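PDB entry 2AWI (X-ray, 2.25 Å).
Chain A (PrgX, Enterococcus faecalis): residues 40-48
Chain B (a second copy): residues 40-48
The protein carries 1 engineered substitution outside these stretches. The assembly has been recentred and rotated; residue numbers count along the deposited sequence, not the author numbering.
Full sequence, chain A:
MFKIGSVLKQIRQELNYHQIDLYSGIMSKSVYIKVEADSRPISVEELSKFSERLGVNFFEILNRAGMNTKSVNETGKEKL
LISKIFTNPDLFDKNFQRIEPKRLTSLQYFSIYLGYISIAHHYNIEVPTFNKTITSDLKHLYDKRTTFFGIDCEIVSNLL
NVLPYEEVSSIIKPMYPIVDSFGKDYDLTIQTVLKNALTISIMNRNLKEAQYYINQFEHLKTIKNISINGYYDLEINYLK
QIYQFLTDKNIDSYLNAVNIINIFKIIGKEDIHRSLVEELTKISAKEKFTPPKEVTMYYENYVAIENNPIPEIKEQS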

ATOM      1  N   ARG A  40     -10.528  61.419  16.490  1.00 58.25           N
ATOM      2  CA  ARG A  40      -9.936  62.125  15.365  1.00 58.15           C
ATOM      3  C   ARG A  40      -9.533  61.092  14.328  1.00 57.36           C
ATOM      4  O   ARG A  40      -8.709  60.218  14.598  1.00 58.83           O
ATOM      5  N   PRO A  41     -10.121  61.169  13.127  1.00 54.05           N
ATOM      6  CA  PRO A  41      -9.792  60.214  12.069  1.00 51.98           C
ATOM      7  C   PRO A  41      -8.290  60.171  11.798  1.00 51.16           C
ATOM      8  O   PRO A  41      -7.611  61.198  11.846  1.00 51.63           O
ATOM      9  N   ILE A  42      -7.784  58.978  11.517  1.00 42.09           N
ATOM     10  CA  ILE A  42      -6.374  58.798  11.228  1.00 40.32           C
ATOM     11  C   ILE A  42      -6.234  58.450   9.746  1.00 40.83           C
ATOM     12  O   ILE A  42      -6.997  57.649   9.209  1.00 40.32           O
ATOM     13  N   SER A  43      -5.276  59.075   9.075  1.00 32.12           N
ATOM     14  CA  SER A  43      -5.072  58.811   7.662  1.00 32.97           C
ATOM     15  C   SER A  43      -4.318  57.493   7.487  1.00 33.08           C
ATOM     16  O   SER A  43      -3.630  57.033   8.400  1.00 33.63           O
ATOM     17  N   VAL A  44      -4.456  56.885   6.313  1.00 31.59           N
ATOM     18  CA  VAL A  44      -3.789  55.618   6.029  1.00 33.14           C
ATOM     19  C   VAL A  44      -2.276  55.749   6.160  1.00 35.19           C
ATOM     20  O   VAL A  44      -1.618  54.873   6.718  1.00 35.37           O
ATOM     21  N   GLU A  45      -1.725  56.839   5.643  1.00 34.84           N
ATOM     22  CA  GLU A  45      -0.288  57.056   5.723  1.00 37.91           C
ATOM     23  C   GLU A  45       0.160  57.184   7.178  1.00 35.40           C
ATOM     24  O   GLU A  45       1.178  56.612   7.568  1.00 37.70           O
ATOM     25  N   GLU A  46      -0.601  57.933   7.977  1.00 32.95           N
ATOM     26  CA  GLU A  46      -0.270  58.117   9.389  1.00 31.25           C
ATOM     27  C   GLU A  46      -0.239  56.774  10.108  1.00 30.66           C
ATOM     28  O   GLU A  46       0.702  56.474  10.842  1.00 28.76           O
ATOM     29  N   LEU A  47      -1.267  55.960   9.890  1.00 35.85           N
ATOM     30  CA  LEU A  47      -1.331  54.653  10.529  1.00 35.28           C
ATOM     31  C   LEU A  47      -0.151  53.798  10.079  1.00 35.94           C
ATOM     32  O   LEU A  47       0.446  53.074  10.878  1.00 39.25           O
ATOM     33  N   SER A  48       0.193  53.885   8.799  1.00 24.27           N
ATOM     34  CA  SER A  48       1.321  53.120   8.276  1.00 24.06           C
ATOM     35  C   SER A  48       2.606  53.589   8.976  1.00 24.59           C
ATOM     36  O   SER A  48       3.483  52.787   9.291  1.00 23.20           O
TER
ATOM     37  N   ARG B  40      -4.780  64.891  -1.289  1.00 66.88           N
ATOM     38  CA  ARG B  40      -5.356  64.903   0.047  1.00 64.31           C
ATOM     39  C   ARG B  40      -5.346  63.495   0.629  1.00 61.67           C
ATOM     40  O   ARG B  40      -5.897  62.566   0.039  1.00 62.18           O
ATOM     41  N   PRO B  41      -4.712  63.316   1.795  1.00 44.69           N
ATOM     42  CA  PRO B  41      -4.677  61.983   2.402  1.00 42.94           C
ATOM     43  C   PRO B  41      -6.095  61.518   2.733  1.00 42.75           C
ATOM     44  O   PRO B  41      -7.004  62.332   2.889  1.00 44.29           O
ATOM     45  N   ILE B  42      -6.281  60.210   2.839  1.00 34.80           N
ATOM     46  CA  ILE B  42      -7.597  59.666   3.134  1.00 34.61           C
ATOM     47  C   ILE B  42      -7.615  58.941   4.480  1.00 33.06           C
ATOM     48  O   ILE B  42      -6.688  58.204   4.817  1.00 31.76           O
ATOM     49  N   SER B  43      -8.669  59.158   5.257  1.00 36.22           N
ATOM     50  CA  SER B  43      -8.762  58.512   6.556  1.00 36.54           C
ATOM     51  C   SER B  43      -9.100  57.042   6.348  1.00 35.54           C
ATOM     52  O   SER B  43      -9.610  56.656   5.298  1.00 36.69           O
ATOM     53  N   VAL B  44      -8.812  56.223   7.350  1.00 33.96           N
ATOM     54  CA  VAL B  44      -9.098  54.805   7.252  1.00 33.94           C
ATOM     55  C   VAL B  44     -10.600  54.583   7.131  1.00 35.44           C
ATOM     56  O   VAL B  44     -11.050  53.688   6.423  1.00 36.36           O
ATOM     57  N   GLU B  45     -11.372  55.418   7.814  1.00 41.69           N
ATOM     58  CA  GLU B  45     -12.820  55.313   7.791  1.00 45.18           C
ATOM     59  C   GLU B  45     -13.361  55.666   6.405  1.00 43.65           C
ATOM     60  O   GLU B  45     -14.296  55.032   5.908  1.00 43.48           O
ATOM     61  N   GLU B  46     -12.763  56.674   5.778  1.00 38.47           N
ATOM     62  CA  GLU B  46     -13.192  57.100   4.459  1.00 36.91           C
ATOM     63  C   GLU B  46     -12.908  56.026   3.409  1.00 38.20           C
ATOM     64  O   GLU B  46     -13.759  55.744   2.559  1.00 37.14           O
ATOM     65  N   LEU B  47     -11.722  55.422   3.472  1.00 37.91           N
ATOM     66  CA  LEU B  47     -11.351  54.379   2.515  1.00 37.63           C
ATOM     67  C   LEU B  47     -12.220  53.147   2.704  1.00 37.14           C
ATOM     68  O   LEU B  47     -12.501  52.421   1.755  1.00 37.85           O
ATOM     69  N   SER B  48     -12.634  52.910   3.940  1.00 34.67           N
ATOM     70  CA  SER B  48     -13.480  51.770   4.248  1.00 34.53           C
ATOM     71  C   SER B  48     -14.848  51.999   3.622  1.00 34.86           C
ATOM     72  O   SER B  48     -15.487  51.070   3.137  1.00 33.32           O
TER

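The two copies meet through a single beta bridge set immediately before a helix in each chain, with A:Ser43 facing its own counterpart: A:Ser43 CA and B:Ser43 CA lie 3.9 Å apart. The evidence for the bridge is a reciprocal pair of backbone hydrogen bonds. B:Val44 N donates to A:Ile42 O at 3.0 Å with an N-H...O angle of 154°, and A:Val44 N donates to B:Ile42 O at 3.0 Å and 157°. First-turn helix amides lack a carbonyl of their own helix to bond to, so the partner chain supplies one. Each carbonyl also receives a CA-H...O contact, B:Ser43 CA to A:Ile42 O and A:Ser43 CA to B:Ile42 O, both 3.3 Å.

Side chains close over this bridge. Both valines are t (178° and 173°) and, although their CA-to-CB bonds point sideways, they have the largest covered areas, 68 and 70 Å². A:Val44 CG2 and B:Val44 CG2 are 4.3 Å apart, at van der Waals range. The same methyls reach the isoleucines, with A:Ile42 CG2 to B:Val44 CG2 at 4.2 Å and A:Val44 CG2 to B:Ile42 CG2 at 4.1 Å; both isoleucines are t at chi1 and chi2. The leucines, chi1 t and chi2 p, point toward the partner and complete the apolar cluster: A:Leu47 CD2 lies 4.0 Å from B:Val44 CG2, and B:Leu47 CD2 lies 4.1 Å from A:Val44 CG2. The prolines also point toward the other copy, A:Pro41 CB approaching B:Ser43 CB at 3.9 Å and B:Pro41 CB approaching A:Ser43 CB at 4.1 Å.

The polar side chains bond within their own chains. Each Ser43, in the p rotamer, caps its helix by accepting from Glu46 N: A:Glu46 N to A:Ser43 OG is 3.0 Å and B:Glu46 N to B:Ser43 OG is 2.9 Å, though close contacts in the model make the OG positions less certain. Each Glu46, m at chi1, folds back to accept from the serine amide, with A:Ser43 N to A:Glu46 OE1 at 2.6 Å and B:Ser43 N to B:Glu46 OE1 at 2.8 Å. Salt bridges extend these links, A:Arg40 NH2 to A:Glu46 OE2 at 3.4 Å, a weak hydrogen bond, and B:Arg40 NH1 to B:Glu46 OE2 at 3.3 Å.

One water joins the copies, accepting from B:Glu45 N at 3.2 Å to its O and, weakly, from A:Ile42 N at 3.4 Å to the same O.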

ATOM      1  CB  ARG A  40      -8.709  62.930  15.807  1.00 41.23           C
ATOM      2  CG  ARG A  40      -8.166  63.861  14.721  1.00 45.59           C
ATOM      3  CD  ARG A  40      -6.758  63.478  14.282  1.00 52.21           C
ATOM      4  NE  ARG A  40      -6.373  64.135  13.033  1.00 58.35           N
ATOM      5  CZ  ARG A  40      -5.242  63.898  12.373  1.00 57.93           C
ATOM      6  NH1 ARG A  40      -4.980  64.540  11.243  1.00 55.86           N
ATOM      7  NH2 ARG A  40      -4.367  63.020  12.842  1.00 58.96           N
ATOM      8  CB  PRO A  41     -10.578  60.743  10.870  1.00 70.58           C
ATOM      9  CG  PRO A  41     -11.762  61.395  11.504  1.00 70.49           C
ATOM     10  CD  PRO A  41     -11.138  62.131  12.665  1.00 70.58           C
ATOM     11  CB  ILE A  42      -5.780  57.680  12.121  1.00 31.12           C
ATOM     12  CG1 ILE A  42      -4.318  57.423  11.751  1.00 32.56           C
ATOM     13  CG2 ILE A  42      -6.611  56.407  11.990  1.00 29.61           C
ATOM     14  CD1 ILE A  42      -3.626  56.428  12.670  1.00 31.18           C
ATOM     15  CB  SER A  43      -4.274  59.946   7.033  1.00 29.07           C
ATOM     16  OG  SER A  43      -2.890  59.715   7.193  1.00 31.53           O
ATOM     17  CB  VAL A  44      -4.123  55.107   4.607  1.00 24.60           C
ATOM     18  CG1 VAL A  44      -3.378  53.812   4.327  1.00 20.05           C
ATOM     19  CG2 VAL A  44      -5.611  54.878   4.483  1.00 23.55           C
ATOM     20  CB  GLU A  45       0.117  58.313   4.943  1.00 92.49           C
ATOM     21  CG  GLU A  45       1.607  58.629   5.041  1.00 98.33           C
ATOM     22  CD  GLU A  45       2.036  59.784   4.153  1.00 98.61           C
ATOM     23  OE1 GLU A  45       1.947  59.652   2.913  1.00 98.61           O
ATOM     24  OE2 GLU A  45       2.464  60.825   4.694  1.00 98.61           O
ATOM     25  CB  GLU A  46      -1.291  59.038  10.063  1.00 35.71           C
ATOM     26  CG  GLU A  46      -1.344  60.429   9.460  1.00 32.03           C
ATOM     27  CD  GLU A  46      -2.498  61.264   9.990  1.00 35.01           C
ATOM     28  OE1 GLU A  46      -3.583  60.700  10.247  1.00 44.06           O
ATOM     29  OE2 GLU A  46      -2.331  62.491  10.133  1.00 34.36           O
ATOM     30  CB  LEU A  47      -2.652  53.958  10.197  1.00 31.04           C
ATOM     31  CG  LEU A  47      -2.840  52.534  10.735  1.00 35.30           C
ATOM     32  CD1 LEU A  47      -2.589  52.493  12.241  1.00 25.81           C
ATOM     33  CD2 LEU A  47      -4.249  52.059  10.406  1.00 38.95           C
ATOM     34  CB  SER A  48       1.429  53.309   6.759  1.00 31.61           C
ATOM     35  OG  SER A  48       2.511  52.558   6.226  1.00 33.59           O
TER
ATOM     36  CB  ARG B  40      -6.795  65.424  -0.001  1.00 39.87           C
ATOM     37  CG  ARG B  40      -7.571  65.246   1.304  1.00 42.26           C
ATOM     38  CD  ARG B  40      -9.016  65.659   1.136  1.00 42.02           C
ATOM     39  NE  ARG B  40      -9.804  65.604   2.371  1.00 43.25           N
ATOM     40  CZ  ARG B  40     -10.133  64.492   3.028  1.00 46.25           C
ATOM     41  NH1 ARG B  40     -10.862  64.571   4.136  1.00 44.00           N
ATOM     42  NH2 ARG B  40      -9.733  63.302   2.594  1.00 45.36           N
ATOM     43  CB  PRO B  41      -3.816  62.194   3.645  1.00 49.26           C
ATOM     44  CG  PRO B  41      -4.115  63.612   4.017  1.00 47.53           C
ATOM     45  CD  PRO B  41      -4.073  64.310   2.674  1.00 49.24           C
ATOM     46  CB  ILE B  42      -8.034  58.701   2.009  1.00 50.91           C
ATOM     47  CG1 ILE B  42      -9.371  58.047   2.355  1.00 50.31           C
ATOM     48  CG2 ILE B  42      -6.951  57.658   1.781  1.00 52.09           C
ATOM     49  CD1 ILE B  42      -9.929  57.197   1.237  1.00 52.05           C
ATOM     50  CB  SER B  43      -9.844  59.171   7.405  1.00 31.01           C
ATOM     51  OG  SER B  43     -11.125  58.697   7.038  1.00 29.49           O
ATOM     52  CB  VAL B  44      -8.553  54.050   8.476  1.00 28.58           C
ATOM     53  CG1 VAL B  44      -9.003  52.592   8.445  1.00 23.82           C
ATOM     54  CG2 VAL B  44      -7.030  54.139   8.487  1.00 23.28           C
ATOM     55  CB  GLU B  45     -13.414  56.243   8.851  1.00 91.67           C
ATOM     56  CG  GLU B  45     -14.909  56.088   9.064  1.00100.76           C
ATOM     57  CD  GLU B  45     -15.409  56.867  10.272  1.00103.18           C
ATOM     58  OE1 GLU B  45     -16.636  56.868  10.515  1.00103.18           O
ATOM     59  OE2 GLU B  45     -14.572  57.474  10.979  1.00103.18           O
ATOM     60  CB  GLU B  46     -12.499  58.412   4.089  1.00 42.58           C
ATOM     61  CG  GLU B  46     -12.829  59.554   5.038  1.00 38.93           C
ATOM     62  CD  GLU B  46     -12.055  60.820   4.727  1.00 39.03           C
ATOM     63  OE1 GLU B  46     -10.849  60.726   4.414  1.00 46.38           O
ATOM     64  OE2 GLU B  46     -12.645  61.915   4.813  1.00 45.76           O
ATOM     65  CB  LEU B  47      -9.882  53.985   2.670  1.00 35.54           C
ATOM     66  CG  LEU B  47      -9.409  52.819   1.793  1.00 35.64           C
ATOM     67  CD1 LEU B  47      -9.566  53.168   0.314  1.00 33.57           C
ATOM     68  CD2 LEU B  47      -7.957  52.504   2.110  1.00 38.01           C
ATOM     69  CB  SER B  48     -13.614  51.615   5.761  1.00 32.81           C
ATOM     70  OG  SER B  48     -14.486  50.549   6.089  1.00 36.85           O
TER
HETATM   71  O   HOH W   1     -10.288  56.984  10.416  1.00 55.06           O